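Local structure of conjugal transfer protein (Escherichia coli, 5I97) at residues T23-E28 with Y132-L137; I29-L34 with N93-D98; E42-Y47 with K80-S85; V51-V56 with S67-F72; E86-K91 with F108-R113. The protein is the VirB8-type inner-membrane component of the pKM101 type IV secretion system and is likely to take part in assembling its transfer channel, this construct being the soluble, probably periplasmic part. All blocks are in the same frame, centred on the assembly; numbering follows the deposited sequence.

All five contacts lie in one VirB8 domain of the NTF2-like class, where helices cover one side of a curved antiparallel sheet. Contacts 1 and 2 are neighbours, with centres about 11 Å apart. D30 of contact 2 hydrogen-bonds to S24, Y25, Y132 and Y134 of contact 1, and both contacts anchor helix 27-42 to the sheet. Contacts 3 and 5 form a second group, also about 11 Å centre to centre, joined where Y44 meets T87 and T88. Contact 4 lies among the helices, about 12 Å from contact 3 between centres. Contacts 2 and 5 use the same strand, 86-98, and touch through N93 and T109. Contact 1 is about 30 Å from contact 3, between centres. Among the five, contact 3 alone touches the second subunit.

Contact 1 (T23-E28 with Y132-L137); sequences TSYGDE and YEYKSL
Y25 turns the edge of its ring to the face of Y134. The planes stand 75° apart and the centroids lie 4.5 Å apart, an edge-to-face pair. Y25 CD2 leads, over the centre of the Y134 ring and 3.3 Å from Y134 CE2. The T23 carbonyl adds further packing. T23 O sits at the edge of the Y134 ring, 3.5 Å from Y134 CD1, and also lies 3.5 Å from Y132 CE2. Polar bonds hold the loop in shape. S24 OG accepts from G26 N at 2.9 Å, an ST turn just before the helix. D30 binds S24 OG, Y25 N and the hydroxyls of Y132 and Y134. An alanine in place of Y134 would probably leave the Y25 edge without its face and take one hydrogen bond from D30. The contact ties the start of helix 27-42 to the end of strand 124-134, with F151 of strand 151-160 set edge-to-face with Y134.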
# COMPACT_ATOMS: atom_id res chain seq x y z
N THR A 23 34.06 -8.25 -5.56
CA THR A 23 33.59 -6.89 -5.50
C THR A 23 32.23 -6.74 -6.20
O THR A 23 31.32 -6.13 -5.63
CB THR A 23 34.60 -5.94 -6.11
OG1 THR A 23 35.81 -6.01 -5.35
CG2 THR A 23 34.08 -4.52 -6.07
N SER A 24 32.08 -7.31 -7.39
CA SER A 24 30.84 -7.15 -8.14
C SER A 24 30.32 -8.44 -8.74
O SER A 24 31.04 -9.41 -8.88
CB SER A 24 31.03 -6.11 -9.26
OG SER A 24 29.92 -6.12 -10.13
N TYR A 25 29.05 -8.41 -9.10
CA TYR A 25 28.38 -9.52 -9.76
C TYR A 25 27.70 -9.05 -11.04
O TYR A 25 26.87 -9.76 -11.59
CB TYR A 25 27.34 -10.16 -8.85
CG TYR A 25 27.78 -11.40 -8.14
CD1 TYR A 25 27.79 -12.63 -8.79
CD2 TYR A 25 28.19 -11.36 -6.81
CE1 TYR A 25 28.20 -13.78 -8.14
CE2 TYR A 25 28.59 -12.50 -6.15
CZ TYR A 25 28.59 -13.71 -6.82
OH TYR A 25 29.01 -14.85 -6.16
N GLY A 26 28.02 -7.85 -11.48
CA GLY A 26 27.33 -7.33 -12.64
C GLY A 26 26.25 -6.33 -12.25
O GLY A 26 25.78 -6.31 -11.11
N ASP A 27 25.87 -5.51 -13.22
CA ASP A 27 24.94 -4.42 -12.98
C ASP A 27 23.63 -4.86 -12.34
O ASP A 27 23.22 -4.31 -11.33
CB ASP A 27 24.61 -3.71 -14.29
CG ASP A 27 25.64 -2.68 -14.65
OD1 ASP A 27 26.65 -2.56 -13.93
OD2 ASP A 27 25.45 -1.99 -15.68
N GLU A 28 22.97 -5.85 -12.93
CA GLU A 28 21.62 -6.18 -12.54
C GLU A 28 21.53 -6.80 -11.16
O GLU A 28 20.62 -6.49 -10.38
CB GLU A 28 21.00 -7.13 -13.56
CG GLU A 28 20.95 -6.56 -14.97
CD GLU A 28 22.25 -6.73 -15.74
OE1 GLU A 28 23.09 -7.58 -15.35
OE2 GLU A 28 22.45 -6.00 -16.73
N TYR A 132 30.27 -1.45 -1.28
CA TYR A 132 29.82 -2.83 -1.20
C TYR A 132 30.84 -3.83 -1.77
O TYR A 132 31.82 -3.46 -2.41
CB TYR A 132 28.49 -3.00 -1.91
CG TYR A 132 28.56 -2.85 -3.41
CD1 TYR A 132 28.54 -1.60 -4.00
CD2 TYR A 132 28.66 -3.96 -4.23
CE1 TYR A 132 28.61 -1.46 -5.36
CE2 TYR A 132 28.73 -3.83 -5.59
CZ TYR A 132 28.71 -2.59 -6.15
OH TYR A 132 28.77 -2.45 -7.52
N GLU A 133 30.65 -5.09 -1.37
CA GLU A 133 31.51 -6.20 -1.78
C GLU A 133 30.78 -7.51 -1.50
O GLU A 133 29.80 -7.52 -0.75
CB GLU A 133 32.84 -6.16 -1.02
CG GLU A 133 32.70 -6.28 0.49
CD GLU A 133 34.04 -6.31 1.19
OE1 GLU A 133 35.02 -5.78 0.63
OE2 GLU A 133 34.11 -6.87 2.31
N TYR A 134 31.25 -8.61 -2.08
CA TYR A 134 30.68 -9.91 -1.75
C TYR A 134 31.74 -10.72 -1.03
O TYR A 134 32.90 -10.74 -1.43
CB TYR A 134 30.17 -10.61 -3.00
CG TYR A 134 29.05 -9.89 -3.73
CD1 TYR A 134 29.33 -8.82 -4.57
CD2 TYR A 134 27.74 -10.32 -3.63
CE1 TYR A 134 28.32 -8.19 -5.26
CE2 TYR A 134 26.73 -9.69 -4.32
CZ TYR A 134 27.02 -8.63 -5.14
OH TYR A 134 26.02 -7.99 -5.84
N LYS A 135 31.35 -11.38 0.06
CA LYS A 135 32.26 -12.23 0.82
C LYS A 135 31.69 -13.60 1.10
O LYS A 135 30.59 -13.73 1.62
CB LYS A 135 32.61 -11.57 2.16
CG LYS A 135 33.42 -10.31 2.08
CD LYS A 135 34.86 -10.61 1.70
CE LYS A 135 35.74 -9.37 1.75
NZ LYS A 135 37.13 -9.63 1.27
N SER A 136 32.43 -14.63 0.72
CA SER A 136 32.14 -15.96 1.21
C SER A 136 32.55 -16.04 2.68
O SER A 136 33.74 -15.93 3.01
CB SER A 136 32.87 -17.02 0.40
OG SER A 136 34.27 -16.92 0.62
N LEU A 137 31.58 -16.21 3.57
CA LEU A 137 31.90 -16.41 4.96
C LEU A 137 31.15 -17.62 5.47
O LEU A 137 30.25 -18.12 4.79
CB LEU A 137 31.55 -15.19 5.80
CG LEU A 137 32.25 -13.87 5.46
CD1 LEU A 137 31.45 -12.72 6.01
CD2 LEU A 137 33.69 -13.84 5.98

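Contact 2 (I29-L34 with N93-D98)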
# COMPACT_ATOMS: atom_id res chain seq x y z
N ILE A 29 22.50 -7.65 -10.84
CA ILE A 29 22.55 -8.31 -9.55
C ILE A 29 22.99 -7.36 -8.45
O ILE A 29 22.40 -7.35 -7.37
CB ILE A 29 23.49 -9.52 -9.59
CG1 ILE A 29 23.02 -10.53 -10.64
CG2 ILE A 29 23.58 -10.16 -8.22
CD1 ILE A 29 23.93 -11.74 -10.80
N ASP A 30 24.03 -6.56 -8.72
CA ASP A 30 24.50 -5.55 -7.78
C ASP A 30 23.35 -4.61 -7.41
O ASP A 30 23.13 -4.33 -6.24
CB ASP A 30 25.64 -4.74 -8.36
CG ASP A 30 26.95 -5.49 -8.36
OD1 ASP A 30 26.94 -6.70 -8.07
OD2 ASP A 30 27.98 -4.86 -8.67
N LYS A 31 22.65 -4.12 -8.43
CA LYS A 31 21.56 -3.19 -8.23
C LYS A 31 20.47 -3.83 -7.38
O LYS A 31 19.85 -3.16 -6.56
CB LYS A 31 21.01 -2.73 -9.58
CG LYS A 31 19.78 -1.84 -9.49
CD LYS A 31 19.17 -1.56 -10.85
CE LYS A 31 17.88 -0.76 -10.73
NZ LYS A 31 17.25 -0.52 -12.06
N PHE A 32 20.26 -5.13 -7.53
CA PHE A 32 19.24 -5.81 -6.74
C PHE A 32 19.54 -5.75 -5.25
O PHE A 32 18.69 -5.33 -4.47
CB PHE A 32 19.09 -7.27 -7.15
CG PHE A 32 18.23 -8.06 -6.21
CD1 PHE A 32 16.86 -7.84 -6.16
CD2 PHE A 32 18.79 -8.98 -5.34
CE1 PHE A 32 16.07 -8.55 -5.28
CE2 PHE A 32 18.00 -9.69 -4.45
CZ PHE A 32 16.64 -9.48 -4.42
N TRP A 33 20.73 -6.19 -4.85
CA TRP A 33 21.10 -6.22 -3.45
C TRP A 33 21.21 -4.82 -2.87
O TRP A 33 20.80 -4.59 -1.74
CB TRP A 33 22.41 -6.98 -3.23
CG TRP A 33 22.33 -8.40 -3.67
CD1 TRP A 33 22.92 -8.95 -4.77
CD2 TRP A 33 21.59 -9.46 -3.04
NE1 TRP A 33 22.60 -10.28 -4.86
CE2 TRP A 33 21.79 -10.62 -3.80
CE3 TRP A 33 20.80 -9.53 -1.89
CZ2 TRP A 33 21.22 -11.84 -3.46
CZ3 TRP A 33 20.23 -10.75 -1.56
CH2 TRP A 33 20.44 -11.88 -2.34
N LEU A 34 21.73 -3.89 -3.65
CA LEU A 34 21.88 -2.54 -3.14
C LEU A 34 20.53 -1.88 -2.88
O LEU A 34 20.35 -1.23 -1.86
CB LEU A 34 22.70 -1.69 -4.10
CG LEU A 34 24.19 -2.02 -4.11
CD1 LEU A 34 24.80 -1.63 -5.44
CD2 LEU A 34 24.91 -1.37 -2.95
N ASN A 93 14.66 5.77 -6.87
CA ASN A 93 14.51 6.61 -8.05
C ASN A 93 15.58 6.37 -9.12
O ASN A 93 15.30 6.41 -10.31
CB ASN A 93 14.51 8.09 -7.65
CG ASN A 93 13.40 8.43 -6.65
OD1 ASN A 93 13.65 9.03 -5.61
ND2 ASN A 93 12.18 8.02 -6.96
N SER A 94 16.82 6.16 -8.68
CA SER A 94 17.91 5.89 -9.62
C SER A 94 19.08 5.23 -8.90
O SER A 94 19.28 5.45 -7.70
CB SER A 94 18.37 7.18 -10.31
OG SER A 94 18.97 8.08 -9.39
N VAL A 95 19.83 4.42 -9.64
CA VAL A 95 21.02 3.74 -9.11
C VAL A 95 22.19 3.91 -10.05
O VAL A 95 22.11 3.53 -11.22
CB VAL A 95 20.77 2.24 -8.90
CG1 VAL A 95 22.02 1.56 -8.37
CG2 VAL A 95 19.60 2.02 -7.95
N ILE A 96 23.29 4.47 -9.56
CA ILE A 96 24.48 4.61 -10.36
C ILE A 96 25.59 3.73 -9.79
O ILE A 96 25.99 3.91 -8.65
CB ILE A 96 24.95 6.07 -10.42
CG1 ILE A 96 23.84 6.95 -10.99
CG2 ILE A 96 26.21 6.20 -11.28
CD1 ILE A 96 24.19 8.41 -11.02
N LEU A 97 26.10 2.82 -10.62
CA LEU A 97 27.10 1.85 -10.19
C LEU A 97 28.50 2.24 -10.61
O LEU A 97 28.72 2.71 -11.72
CB LEU A 97 26.79 0.46 -10.75
CG LEU A 97 25.51 -0.23 -10.28
CD1 LEU A 97 25.44 -1.63 -10.82
CD2 LEU A 97 25.41 -0.22 -8.77
N ASP A 98 29.43 2.01 -9.70
CA ASP A 98 30.84 2.02 -10.03
C ASP A 98 31.38 0.66 -9.61
O ASP A 98 31.96 0.51 -8.55
CB ASP A 98 31.57 3.17 -9.32
CG ASP A 98 33.04 3.25 -9.71
OD1 ASP A 98 33.47 2.49 -10.61
OD2 ASP A 98 33.77 4.07 -9.13
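V95 and L97 of strand 93-98 meet K31, D30 and L34 of helix 29-34. This is helix-on-sheet packing, as in the NTF2-like class to which VirB8 belongs. The helix and strand axes approach to 9.7 Å, at 124° between their directions. The strand segment starts with a classic beta bulge, in which N93 and S94 both face R107 of the next strand. V95 comes next. V95 CG2 lies 4.2 Å from K31 CG, a loose apolar touch. K31 CG, anti to its backbone N (chi1 175°), is the atom that meets V95. T35, one turn further along the helix, also touches V95. L97 carries the larger share. It sends its two methyls to different helix residues. L97 CD1 lies 4.0 Å from D30 CB. There are no hydrogen bonds between the segments. L34 also reaches A104 and I106 of the neighbouring strand, while L34 CD1 packs on the other methyl, L97 CD2, at 3.7 Å.

Contact 3 (E42-Y47 with K80-S85); sequences ESYDFY and KVLGDS
Two tyrosine hydroxyls bind the turn after helix 78-82. Y44 OH donates to G83 O at 2.6 Å, in the carbonyl plane and on a lone pair. Y47 OH donates to D84 OD2 at 2.8 Å and comes from above the carboxylate plane. D84 has further partners: its OD1 forms a salt bridge with R115, and its OD2 also bonds H101 of the second subunit. This carboxylate is therefore held by three residues, and the charge of R115 would tend to favour its ionised form. The turn closes on itself as well: L82 O accepts from S85 N at 2.9 Å and from S85 OG at 2.7 Å. Packing surrounds these bonds. L82 CD1 sits over the face of the Y44 ring, 3.7 Å from its centroid, a CH-pi contact. Y44 CG is anti to the backbone N (chi1 -178°), with CB pointing toward the turn. F46 CB lies 3.2 Å from G83 O, and 4.0 Å from D84 CB. The F46 and D84 side chains cross at about a right angle. Residues L82 to S85 form a type II' beta turn, with G83 at positive phi, and this turn leads from helix 78-82 into strand 86-98 beside the second subunit.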
# COMPACT_ATOMS: atom_id res chain seq x y z
N GLU A 42 15.89 1.75 5.18
CA GLU A 42 15.27 3.06 5.24
C GLU A 42 13.76 2.97 5.39
O GLU A 42 13.10 3.97 5.65
CB GLU A 42 15.62 3.88 4.00
CG GLU A 42 17.11 4.09 3.82
CD GLU A 42 17.72 4.82 4.99
OE1 GLU A 42 17.03 5.67 5.59
OE2 GLU A 42 18.89 4.53 5.33
N SER A 43 13.21 1.78 5.23
CA SER A 43 11.80 1.59 5.49
C SER A 43 11.56 1.40 6.97
O SER A 43 12.47 1.03 7.72
CB SER A 43 11.25 0.37 4.75
OG SER A 43 11.46 0.44 3.36
N TYR A 44 10.34 1.68 7.39
CA TYR A 44 9.90 1.27 8.71
C TYR A 44 8.50 0.68 8.63
O TYR A 44 7.53 1.37 8.28
CB TYR A 44 9.93 2.41 9.72
CG TYR A 44 9.51 1.90 11.08
CD1 TYR A 44 10.41 1.23 11.89
CD2 TYR A 44 8.21 2.05 11.53
CE1 TYR A 44 10.03 0.75 13.11
CE2 TYR A 44 7.82 1.58 12.75
CZ TYR A 44 8.73 0.92 13.54
OH TYR A 44 8.34 0.45 14.78
N ASP A 45 8.40 -0.59 8.97
CA ASP A 45 7.12 -1.25 9.09
C ASP A 45 7.21 -2.23 10.24
O ASP A 45 8.00 -3.18 10.20
CB ASP A 45 6.77 -1.94 7.77
CG ASP A 45 5.43 -2.62 7.82
OD1 ASP A 45 4.57 -2.19 8.60
OD2 ASP A 45 5.22 -3.57 7.03
N PHE A 46 6.38 -2.01 11.27
CA PHE A 46 6.46 -2.81 12.49
C PHE A 46 6.26 -4.27 12.18
O PHE A 46 6.88 -5.13 12.80
CB PHE A 46 5.41 -2.36 13.52
CG PHE A 46 5.50 -3.11 14.83
CD1 PHE A 46 6.58 -2.93 15.68
CD2 PHE A 46 4.51 -4.00 15.21
CE1 PHE A 46 6.67 -3.60 16.88
CE2 PHE A 46 4.59 -4.68 16.41
CZ PHE A 46 5.67 -4.49 17.25
N TYR A 47 5.44 -4.56 11.18
CA TYR A 47 5.13 -5.94 10.88
C TYR A 47 6.28 -6.63 10.16
O TYR A 47 6.31 -7.85 10.08
CB TYR A 47 3.83 -6.03 10.08
CG TYR A 47 2.62 -5.56 10.88
CD1 TYR A 47 2.38 -4.22 11.08
CD2 TYR A 47 1.74 -6.47 11.46
CE1 TYR A 47 1.29 -3.79 11.83
CE2 TYR A 47 0.65 -6.05 12.21
CZ TYR A 47 0.43 -4.71 12.40
OH TYR A 47 -0.66 -4.28 13.15
N LYS A 80 10.58 0.01 19.84
CA LYS A 80 9.92 0.07 21.14
C LYS A 80 9.20 1.39 21.31
O LYS A 80 8.21 1.45 22.01
CB LYS A 80 10.93 -0.13 22.28
CG LYS A 80 11.68 -1.45 22.23
CD LYS A 80 12.60 -1.61 23.43
CE LYS A 80 13.41 -2.89 23.34
NZ LYS A 80 14.42 -2.86 22.23
N VAL A 81 9.67 2.43 20.63
CA VAL A 81 9.05 3.73 20.75
C VAL A 81 7.94 3.89 19.72
O VAL A 81 6.82 4.23 20.07
CB VAL A 81 10.07 4.86 20.57
CG1 VAL A 81 9.36 6.21 20.51
CG2 VAL A 81 11.10 4.85 21.68
N LEU A 82 8.24 3.60 18.46
CA LEU A 82 7.28 3.76 17.38
C LEU A 82 6.21 2.68 17.38
O LEU A 82 5.05 2.96 17.09
CB LEU A 82 7.97 3.74 16.02
CG LEU A 82 9.01 4.78 15.63
CD1 LEU A 82 9.38 4.60 14.13
CD2 LEU A 82 8.52 6.18 15.91
N GLY A 83 6.61 1.44 17.64
CA GLY A 83 5.70 0.33 17.52
C GLY A 83 5.09 0.32 16.13
O GLY A 83 5.77 0.40 15.12
N ASP A 84 3.76 0.27 16.11
CA ASP A 84 3.00 0.27 14.89
C ASP A 84 2.27 1.59 14.70
O ASP A 84 1.29 1.66 13.98
CB ASP A 84 2.00 -0.89 14.91
CG ASP A 84 1.29 -1.08 13.59
OD1 ASP A 84 1.81 -0.62 12.55
OD2 ASP A 84 0.19 -1.67 13.60
N SER A 85 2.75 2.64 15.36
CA SER A 85 2.10 3.94 15.28
C SER A 85 2.28 4.62 13.94
O SER A 85 1.46 5.46 13.55
CB SER A 85 2.59 4.88 16.38
OG SER A 85 3.93 5.23 16.18

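Contact 4 (V51-V56 with S67-F72); sequences VDYTAV and SYQSKF
The Y68 ring is covered on both faces. V56 CG1 lies over the centre of one face, 3.5 Å from the ring centroid, a CH-pi contact. F72 CD2 lies above the opposite face, offset toward the rim. Y53 turns its edge to the face of F72. Those planes are 75° apart, the centroids are separated by 5.1 Å, and Y53 CE1 comes to 3.6 Å from F72 CD2. Y53 and Y68 meet obliquely, with Y53 CD1 3.5 Å from Y68 CE2 and planes 33° apart. Y53 CG, anti to the backbone N (chi1 179°), carries the side chain out toward F72 and Y68. The Y53 hydroxyl end lies against Q69, with Y53 OH 3.4 Å from Q69 CG. The two side chains cross at about a right angle. Y68 OH packs close to the Y53 backbone, 3.4 Å from Y53 CA. One water links the segments. It donates to Y53 O at 2.7 Å, accepts from Q69 NE2 at 2.9 Å, and lies over one face of the Y53 ring. No direct hydrogen bond joins the segments. On helix 27-42, R41 touches both V56 and Y68, and on helix 78-82, L78 touches F72. Y53, Y68 and F72 make an aromatic cluster that joins helix 49-58 to helix 62-69 and the residues that follow it, in the helical layer of this VirB8 domain.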
# COMPACT_ATOMS: atom_id res chain seq x y z
N VAL A 51 12.43 -8.73 10.29
CA VAL A 51 13.04 -9.25 9.08
C VAL A 51 14.00 -8.24 8.48
O VAL A 51 15.12 -8.60 8.10
CB VAL A 51 11.97 -9.62 8.04
CG1 VAL A 51 12.59 -9.91 6.68
CG2 VAL A 51 11.14 -10.79 8.54
N ASP A 52 13.59 -6.97 8.43
CA ASP A 52 14.43 -5.92 7.88
C ASP A 52 15.71 -5.75 8.69
O ASP A 52 16.79 -5.61 8.12
CB ASP A 52 13.67 -4.59 7.83
CG ASP A 52 12.51 -4.62 6.85
OD1 ASP A 52 12.56 -5.39 5.87
OD2 ASP A 52 11.53 -3.88 7.08
N TYR A 53 15.57 -5.76 10.01
CA TYR A 53 16.70 -5.63 10.93
C TYR A 53 17.70 -6.77 10.77
O TYR A 53 18.91 -6.58 10.82
CB TYR A 53 16.19 -5.58 12.37
CG TYR A 53 17.27 -5.48 13.41
CD1 TYR A 53 17.76 -4.24 13.81
CD2 TYR A 53 17.81 -6.62 13.99
CE1 TYR A 53 18.74 -4.14 14.77
CE2 TYR A 53 18.79 -6.53 14.94
CZ TYR A 53 19.26 -5.29 15.33
OH TYR A 53 20.25 -5.21 16.27
N THR A 54 17.17 -7.98 10.64
CA THR A 54 18.00 -9.15 10.43
C THR A 54 18.73 -9.03 9.10
O THR A 54 19.93 -9.28 9.03
CB THR A 54 17.18 -10.44 10.48
OG1 THR A 54 16.65 -10.59 11.80
CG2 THR A 54 18.04 -11.64 10.15
N ALA A 55 18.01 -8.62 8.06
CA ALA A 55 18.59 -8.50 6.73
C ALA A 55 19.74 -7.49 6.67
O ALA A 55 20.79 -7.78 6.10
CB ALA A 55 17.52 -8.13 5.73
N VAL A 56 19.53 -6.31 7.24
CA VAL A 56 20.57 -5.29 7.24
C VAL A 56 21.82 -5.77 7.96
O VAL A 56 22.94 -5.52 7.51
CB VAL A 56 20.08 -3.99 7.90
CG1 VAL A 56 21.22 -3.00 8.07
CG2 VAL A 56 18.95 -3.40 7.08
N SER A 67 26.54 0.54 13.67
CA SER A 67 26.04 1.89 13.54
C SER A 67 24.52 1.90 13.31
O SER A 67 23.81 2.79 13.79
CB SER A 67 26.75 2.61 12.40
OG SER A 67 26.17 3.87 12.16
N TYR A 68 24.03 0.89 12.60
CA TYR A 68 22.61 0.78 12.29
C TYR A 68 21.82 0.22 13.45
O TYR A 68 20.69 0.63 13.69
CB TYR A 68 22.41 -0.10 11.06
CG TYR A 68 21.02 -0.70 10.93
CD1 TYR A 68 20.00 0.02 10.34
CD2 TYR A 68 20.74 -1.99 11.36
CE1 TYR A 68 18.74 -0.51 10.19
CE2 TYR A 68 19.47 -2.53 11.22
CZ TYR A 68 18.48 -1.78 10.63
OH TYR A 68 17.21 -2.30 10.47
N GLN A 69 22.40 -0.75 14.13
CA GLN A 69 21.73 -1.43 15.24
C GLN A 69 21.63 -0.57 16.48
O GLN A 69 20.89 -0.88 17.40
CB GLN A 69 22.47 -2.73 15.57
CG GLN A 69 22.58 -3.69 14.40
CD GLN A 69 23.50 -4.86 14.67
OE1 GLN A 69 24.31 -4.82 15.59
NE2 GLN A 69 23.37 -5.91 13.87
N SER A 70 22.36 0.54 16.47
CA SER A 70 22.40 1.46 17.59
C SER A 70 21.03 2.04 17.93
O SER A 70 20.65 2.11 19.09
CB SER A 70 23.40 2.58 17.28
OG SER A 70 23.23 3.68 18.16
N LYS A 71 20.29 2.46 16.90
CA LYS A 71 18.99 3.08 17.07
C LYS A 71 17.94 2.13 17.63
O LYS A 71 16.87 2.56 18.05
CB LYS A 71 18.50 3.69 15.76
CG LYS A 71 18.53 2.75 14.57
CD LYS A 71 18.30 3.50 13.27
CE LYS A 71 17.36 4.68 13.45
NZ LYS A 71 17.19 5.49 12.20
N PHE A 72 18.23 0.83 17.63
CA PHE A 72 17.26 -0.19 18.02
C PHE A 72 17.55 -0.70 19.42
O PHE A 72 16.91 -1.63 19.90
CB PHE A 72 17.26 -1.37 17.04
CG PHE A 72 16.75 -1.03 15.68
CD1 PHE A 72 15.39 -1.02 15.44
CD2 PHE A 72 17.61 -0.71 14.66
CE1 PHE A 72 14.90 -0.69 14.20
CE2 PHE A 72 17.13 -0.39 13.42
CZ PHE A 72 15.78 -0.38 13.19
O HOH W 1 20.93 -6.58 12.54

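Contact 5 (E86-K91 with F108-R113); sequences ETTRVK and FTTVRR
R112 meets E86 side-on with two nitrogens. R112 NE bonds E86 OE2 at 2.7 Å, and R112 NH2 bonds E86 OE1 at 2.8 Å. Both oxygens lie near the guanidinium plane, but the carboxylate is turned 63° against it, and the nitrogens come from above the carboxylate plane. R112 NH1 forms a second salt bridge, with D121. An alanine in place of R112 would probably leave the E86 and D121 carboxylates without their shared positive partner. T88, V90, T110 and R112 point to one face of the sheet. There T88 OG1 packs on R112 CB at 3.4 Å. V90 CG1 packs loosely on F108 CD2 at 4.2 Å, and F108 also stacks on W126 of the next strand. T87, R89, K91, T109, V111 and R113 point to the other face. On it R89 and V111 run side by side in the same direction, and V111 CG1 comes to 3.4 Å from R89 NH1, over the guanidinium face. Six backbone hydrogen bonds join T87 with R113, R89 with V111 and K91 with T109. T88 with R112 and V90 with T110 are non-hydrogen-bonded pairs. This regular register belongs to the antiparallel beta hairpin of strands 86-98 and 103-114.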
# COMPACT_ATOMS: atom_id res chain seq x y z
N GLU A 86 3.38 4.33 13.25
CA GLU A 86 3.69 5.03 12.01
C GLU A 86 4.42 4.08 11.09
O GLU A 86 4.84 3.01 11.50
CB GLU A 86 4.56 6.27 12.27
CG GLU A 86 5.99 5.96 12.65
CD GLU A 86 6.83 7.19 12.88
OE1 GLU A 86 6.59 7.90 13.87
OE2 GLU A 86 7.72 7.46 12.07
N THR A 87 4.54 4.47 9.83
CA THR A 87 5.23 3.66 8.85
C THR A 87 5.97 4.52 7.82
O THR A 87 5.56 5.64 7.53
CB THR A 87 4.24 2.72 8.17
OG1 THR A 87 4.95 1.83 7.30
CG2 THR A 87 3.22 3.51 7.36
N THR A 88 7.06 4.00 7.26
CA THR A 88 7.79 4.69 6.20
C THR A 88 8.14 3.77 5.04
O THR A 88 8.78 2.75 5.24
CB THR A 88 9.07 5.35 6.72
OG1 THR A 88 8.73 6.45 7.56
CG2 THR A 88 9.89 5.88 5.56
N ARG A 89 7.65 4.11 3.85
CA ARG A 89 7.94 3.33 2.66
C ARG A 89 9.01 3.99 1.78
O ARG A 89 9.16 5.22 1.79
CB ARG A 89 6.66 3.06 1.85
CG ARG A 89 6.16 4.21 0.99
CD ARG A 89 4.86 3.80 0.29
NE ARG A 89 4.23 4.89 -0.45
CZ ARG A 89 3.35 5.74 0.06
NH1 ARG A 89 2.97 5.63 1.33
NH2 ARG A 89 2.85 6.71 -0.70
N VAL A 90 9.73 3.16 1.03
CA VAL A 90 10.81 3.61 0.16
C VAL A 90 10.49 3.47 -1.32
O VAL A 90 9.93 2.47 -1.75
CB VAL A 90 12.12 2.82 0.44
CG1 VAL A 90 13.18 3.10 -0.64
CG2 VAL A 90 12.65 3.08 1.83
N LYS A 91 10.83 4.50 -2.08
CA LYS A 91 10.82 4.48 -3.54
C LYS A 91 12.23 4.71 -4.08
O LYS A 91 12.80 5.77 -3.86
CB LYS A 91 9.86 5.54 -4.08
CG LYS A 91 9.63 5.47 -5.58
CD LYS A 91 9.22 4.08 -6.04
CE LYS A 91 8.72 4.15 -7.47
NZ LYS A 91 9.74 4.79 -8.34
N PHE A 108 16.66 8.03 -3.60
CA PHE A 108 15.41 7.42 -3.19
C PHE A 108 14.49 8.38 -2.44
O PHE A 108 14.90 9.41 -1.92
CB PHE A 108 15.70 6.17 -2.34
CG PHE A 108 16.38 6.45 -1.02
CD1 PHE A 108 17.73 6.73 -0.96
CD2 PHE A 108 15.67 6.36 0.17
CE1 PHE A 108 18.34 6.97 0.24
CE2 PHE A 108 16.29 6.58 1.37
CZ PHE A 108 17.62 6.89 1.41
N THR A 109 13.23 7.99 -2.39
CA THR A 109 12.20 8.80 -1.78
C THR A 109 11.50 8.02 -0.68
O THR A 109 11.15 6.86 -0.86
CB THR A 109 11.17 9.24 -2.83
OG1 THR A 109 11.80 10.15 -3.73
CG2 THR A 109 9.99 9.96 -2.16
N THR A 110 11.32 8.68 0.45
CA THR A 110 10.56 8.09 1.55
C THR A 110 9.23 8.81 1.72
O THR A 110 9.14 10.03 1.60
CB THR A 110 11.35 8.12 2.87
OG1 THR A 110 11.80 9.45 3.14
CG2 THR A 110 12.55 7.20 2.79
N VAL A 111 8.19 8.03 1.98
CA VAL A 111 6.88 8.57 2.32
C VAL A 111 6.49 8.06 3.69
O VAL A 111 6.23 6.87 3.88
CB VAL A 111 5.80 8.18 1.29
CG1 VAL A 111 4.43 8.66 1.76
CG2 VAL A 111 6.13 8.75 -0.08
N ARG A 112 6.49 8.95 4.67
CA ARG A 112 6.14 8.56 6.04
C ARG A 112 4.65 8.74 6.29
O ARG A 112 4.05 9.72 5.84
CB ARG A 112 6.95 9.36 7.05
CG ARG A 112 6.59 9.14 8.49
CD ARG A 112 7.55 9.88 9.36
NE ARG A 112 7.24 9.73 10.77
CZ ARG A 112 6.58 10.63 11.48
NH1 ARG A 112 6.17 11.75 10.91
NH2 ARG A 112 6.34 10.41 12.76
N ARG A 113 4.06 7.84 7.06
CA ARG A 113 2.66 7.98 7.38
C ARG A 113 2.41 7.72 8.86
O ARG A 113 2.68 6.64 9.37
CB ARG A 113 1.85 7.00 6.53
CG ARG A 113 0.43 6.77 7.00
CD ARG A 113 -0.39 8.04 6.82
NE ARG A 113 -1.77 7.87 7.25
CZ ARG A 113 -2.76 7.56 6.43
NH1 ARG A 113 -2.52 7.34 5.15
NH2 ARG A 113 -4.00 7.43 6.90